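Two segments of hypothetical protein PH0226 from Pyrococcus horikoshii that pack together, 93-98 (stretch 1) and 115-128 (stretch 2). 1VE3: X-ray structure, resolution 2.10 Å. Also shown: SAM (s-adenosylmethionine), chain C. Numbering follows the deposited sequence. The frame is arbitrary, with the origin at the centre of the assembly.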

# COMPACT_ATOMS: atom_id res chain seq x y z
N ASP A 93 -20.57 -14.70 11.91
CA ASP A 93 -20.82 -13.49 12.69
C ASP A 93 -19.90 -13.43 13.90
O ASP A 93 -19.93 -14.31 14.76
N ALA A 94 -19.09 -12.37 13.97
CA ALA A 94 -18.14 -12.19 15.06
C ALA A 94 -18.83 -12.12 16.41
O ALA A 94 -18.22 -12.42 17.43
N ARG A 95 -20.10 -11.73 16.40
CA ARG A 95 -20.89 -11.62 17.63
C ARG A 95 -21.30 -12.98 18.17
O ARG A 95 -21.63 -13.11 19.35
N LYS A 96 -21.26 -14.01 17.32
CA LYS A 96 -21.62 -15.36 17.74
C LYS A 96 -20.98 -16.41 16.84
O LYS A 96 -21.58 -16.87 15.86
N LEU A 97 -19.76 -16.81 17.20
CA LEU A 97 -19.00 -17.80 16.44
C LEU A 97 -19.40 -19.21 16.82
O LEU A 97 -19.79 -19.47 17.96
N SER A 98 -19.27 -20.13 15.87
CA SER A 98 -19.63 -21.53 16.09
C SER A 98 -18.46 -22.40 16.54
O SER A 98 -18.64 -23.59 16.77
N HIS A 115 -18.12 -0.95 12.81
CA HIS A 115 -19.28 -1.79 12.51
C HIS A 115 -20.06 -2.24 13.74
O HIS A 115 -21.13 -2.81 13.61
N PHE A 116 -19.53 -1.98 14.93
CA PHE A 116 -20.20 -2.45 16.13
C PHE A 116 -20.61 -1.38 17.13
O PHE A 116 -19.80 -0.53 17.52
N GLU A 117 -21.86 -1.42 17.56
CA GLU A 117 -22.31 -0.48 18.58
C GLU A 117 -21.86 -1.15 19.90
O GLU A 117 -21.44 -2.31 19.90
N PRO A 118 -21.92 -0.42 21.03
CA PRO A 118 -21.49 -0.99 22.31
C PRO A 118 -21.94 -2.41 22.67
O PRO A 118 -21.10 -3.27 22.98
N LEU A 119 -23.23 -2.69 22.62
CA LEU A 119 -23.67 -4.03 22.98
C LEU A 119 -23.19 -5.12 22.02
O LEU A 119 -23.10 -6.28 22.39
N GLU A 120 -22.88 -4.74 20.78
CA GLU A 120 -22.41 -5.71 19.79
C GLU A 120 -20.93 -5.98 20.01
O GLU A 120 -20.47 -7.12 19.92
N LEU A 121 -20.17 -4.92 20.28
CA LEU A 121 -18.74 -5.10 20.50
C LEU A 121 -18.57 -5.89 21.80
O LEU A 121 -17.61 -6.63 21.95
N ASN A 122 -19.51 -5.73 22.73
CA ASN A 122 -19.46 -6.46 23.99
C ASN A 122 -19.57 -7.96 23.70
O ASN A 122 -18.85 -8.76 24.28
N GLN A 123 -20.48 -8.32 22.79
CA GLN A 123 -20.69 -9.72 22.41
C GLN A 123 -19.46 -10.29 21.71
O GLN A 123 -19.08 -11.43 21.94
N VAL A 124 -18.83 -9.49 20.85
CA VAL A 124 -17.64 -9.94 20.15
C VAL A 124 -16.51 -10.26 21.13
O VAL A 124 -15.90 -11.32 21.05
N PHE A 125 -16.24 -9.34 22.05
CA PHE A 125 -15.18 -9.55 23.03
C PHE A 125 -15.45 -10.81 23.85
O PHE A 125 -14.53 -11.58 24.14
N LYS A 126 -16.71 -11.02 24.21
CA LYS A 126 -17.09 -12.20 24.99
C LYS A 126 -16.78 -13.45 24.18
O LYS A 126 -16.19 -14.40 24.69
N GLU A 127 -17.18 -13.45 22.91
CA GLU A 127 -16.93 -14.59 22.02
C GLU A 127 -15.44 -14.83 21.79
O GLU A 127 -14.99 -15.97 21.73
N VAL A 128 -14.67 -13.74 21.67
CA VAL A 128 -13.24 -13.85 21.45
C VAL A 128 -12.58 -14.54 22.63
O VAL A 128 -11.77 -15.45 22.47

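The strongest bond between the stretches ties a helix side chain to loop backbone. Glu127, whose CA-to-CB bond points toward the loop, folds back with chi1 and chi2 both m, so that its OE1 accepts from Leu97 N at 2.8 Å. Leu97 (m, t) likewise has its CA-to-CB bond toward the helix. The fold also lays the aliphatic part of Glu127 against the turn, with CG 3.4 Å from Arg95 O. The CA-to-CB bond of Lys96 points away, and its side chain bonds within its own stretch, NZ to Leu97 O at 3.0 Å; its charge stays 4.3 Å from Glu127 OE1, measured from NZ, beyond a salt bridge.

The second polar link is looser. Arg95 (m, t, m) runs along the helix and sets NH1 3.4 Å from Glu120 OE2, a long salt bridge. Its guanidinium is held more tightly by Asp93, NH2 to OD2 at 2.6 Å, and Asp93 OD1 also accepts from Arg95 N at 2.8 Å, bracing the type I turn from Asp93 to Lys96. Glu120 (m, t) is shared too: its OE1 takes Glu117 N at 3.0 Å, at the start of the helix.

The same turn reads the adenine of S-adenosylmethionine. SAM N6 donates to Asp93 OD1 at 2.8 Å. Ala94 N donates to SAM N1 at 2.8 Å. SAM C8 lies over one face of the His115 ring, 3.6 Å from His115 CG.

Around these bonds the packing is modest but close. Arg95 has the most area covered by the other stretch: its CG meets Val124 CG2 at 3.8 Å and approaches the edge of Phe116 at CE1, 4.0 Å, while its CD lies 3.4 Å from OE1 of Gln123 (m, t), whose CA-to-CB bond points toward the loop. Ala94 CB sits 4.0 Å from Val124 CG2 (chi1 t) and 4.2 Å from Phe116 CZ (chi1 m). The rule is economical: small apolar contacts seat the turn, and one folded glutamate fastens the backbone just after it.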

# COMPACT_ATOMS: atom_id res chain seq x y z
CB ASP A 93 -22.27 -13.48 13.15
CG ASP A 93 -22.69 -12.15 13.76
OD1 ASP A 93 -21.81 -11.38 14.22
OD2 ASP A 93 -23.90 -11.88 13.80
CB ALA A 94 -17.32 -10.91 14.84
CB ARG A 95 -22.13 -10.76 17.38
CG ARG A 95 -21.82 -9.31 17.00
CD ARG A 95 -23.06 -8.58 16.52
NE ARG A 95 -23.71 -9.29 15.42
CZ ARG A 95 -24.88 -8.95 14.88
NH1 ARG A 95 -25.56 -7.89 15.32
NH2 ARG A 95 -25.36 -9.68 13.89
CB LYS A 96 -23.14 -15.54 17.73
CG LYS A 96 -23.58 -16.90 18.27
CD LYS A 96 -23.00 -17.14 19.67
CE LYS A 96 -23.20 -18.57 20.16
NZ LYS A 96 -22.47 -19.56 19.31
CB LEU A 97 -17.51 -17.60 16.71
CG LEU A 97 -16.97 -16.20 16.45
CD1 LEU A 97 -15.59 -16.06 17.08
CD2 LEU A 97 -16.92 -15.93 14.95
CB SER A 98 -20.22 -22.13 14.81
OG SER A 98 -19.20 -22.28 13.83
CB HIS A 115 -18.84 -3.04 11.74
CG HIS A 115 -18.58 -2.80 10.29
ND1 HIS A 115 -19.58 -2.78 9.35
CD2 HIS A 115 -17.43 -2.57 9.62
CE1 HIS A 115 -19.06 -2.54 8.15
NE2 HIS A 115 -17.75 -2.41 8.29
CB PHE A 116 -19.31 -3.48 16.83
CG PHE A 116 -18.89 -4.64 15.96
CD1 PHE A 116 -19.57 -5.85 16.01
CD2 PHE A 116 -17.82 -4.51 15.08
CE1 PHE A 116 -19.18 -6.93 15.19
CE2 PHE A 116 -17.43 -5.57 14.26
CZ PHE A 116 -18.11 -6.78 14.32
CB GLU A 117 -23.83 -0.30 18.53
CG GLU A 117 -24.66 -1.50 18.93
CD GLU A 117 -26.15 -1.20 18.88
OE1 GLU A 117 -26.55 -0.08 19.26
OE2 GLU A 117 -26.93 -2.08 18.47
CB PRO A 118 -21.98 0.05 23.32
CG PRO A 118 -21.77 1.34 22.56
CD PRO A 118 -22.34 0.98 21.18
CB LEU A 119 -25.20 -4.09 23.12
CG LEU A 119 -26.10 -3.81 21.92
CD1 LEU A 119 -25.97 -4.93 20.89
CD2 LEU A 119 -27.54 -3.72 22.41
CB GLU A 120 -22.64 -5.19 18.36
CG GLU A 120 -24.09 -4.81 18.06
CD GLU A 120 -24.29 -4.28 16.65
OE1 GLU A 120 -23.42 -3.51 16.18
OE2 GLU A 120 -25.32 -4.62 16.01
CB LEU A 121 -18.02 -3.76 20.60
CG LEU A 121 -16.49 -3.88 20.66
CD1 LEU A 121 -15.99 -4.66 19.45
CD2 LEU A 121 -15.87 -2.50 20.71
CB ASN A 122 -20.60 -6.04 24.92
CG ASN A 122 -20.68 -6.89 26.17
OD1 ASN A 122 -21.75 -7.42 26.52
ND2 ASN A 122 -19.56 -7.04 26.86
CB GLN A 123 -21.91 -9.85 21.48
CG GLN A 123 -23.14 -9.11 21.98
CD GLN A 123 -24.22 -8.95 20.91
OE1 GLN A 123 -23.93 -8.58 19.77
NE2 GLN A 123 -25.47 -9.22 21.27
CB VAL A 124 -17.14 -8.88 19.15
CG1 VAL A 124 -15.81 -9.31 18.56
CG2 VAL A 124 -18.17 -8.69 18.04
CB PHE A 125 -15.05 -8.36 23.99
CG PHE A 125 -14.35 -7.16 23.39
CD1 PHE A 125 -13.77 -7.22 22.13
CD2 PHE A 125 -14.28 -5.97 24.11
CE1 PHE A 125 -13.12 -6.10 21.59
CE2 PHE A 125 -13.63 -4.85 23.58
CZ PHE A 125 -13.06 -4.92 22.32
CB LYS A 126 -18.58 -12.14 25.35
CG LYS A 126 -18.98 -13.11 26.45
CD LYS A 126 -20.42 -12.89 26.88
CE LYS A 126 -20.64 -11.48 27.38
NZ LYS A 126 -22.06 -11.24 27.77
CB GLU A 127 -17.63 -14.38 20.68
CG GLU A 127 -19.07 -14.83 20.67
CD GLU A 127 -19.19 -16.32 20.90
OE1 GLU A 127 -19.03 -17.09 19.93
OE2 GLU A 127 -19.43 -16.73 22.06
CB VAL A 128 -12.59 -12.46 21.27
CG1 VAL A 128 -11.07 -12.60 21.23
CG2 VAL A 128 -13.11 -11.80 19.99
N SAM C . -9.88 -7.02 9.02
CA SAM C . -10.18 -6.42 7.69
C SAM C . -8.92 -5.78 7.12
O SAM C . -8.70 -5.88 5.91
OXT SAM C . -8.19 -5.17 7.97
CB SAM C . -11.23 -5.38 7.88
CG SAM C . -12.01 -5.11 6.69
SD SAM C . -13.31 -3.82 6.90
CE SAM C . -12.49 -2.41 7.29
C5' SAM C . -14.36 -4.44 8.22
C4' SAM C . -15.09 -5.86 7.98
O4' SAM C . -15.89 -6.19 9.17
C3' SAM C . -16.13 -5.84 6.87
O3' SAM C . -15.41 -6.75 5.90
C2' SAM C . -17.36 -6.58 7.29
O2' SAM C . -18.05 -7.47 6.48
C1' SAM C . -16.87 -7.10 8.70
N9 SAM C . -17.97 -7.23 9.66
C8 SAM C . -18.96 -6.34 10.09
N7 SAM C . -19.77 -6.85 10.98
C5 SAM C . -19.32 -8.12 11.17
C6 SAM C . -19.74 -9.24 12.01
N6 SAM C . -20.79 -9.16 12.84
N1 SAM C . -19.03 -10.46 11.95
C2 SAM C . -17.95 -10.58 11.11
N3 SAM C . -17.48 -9.60 10.29
C4 SAM C . -18.20 -8.38 10.36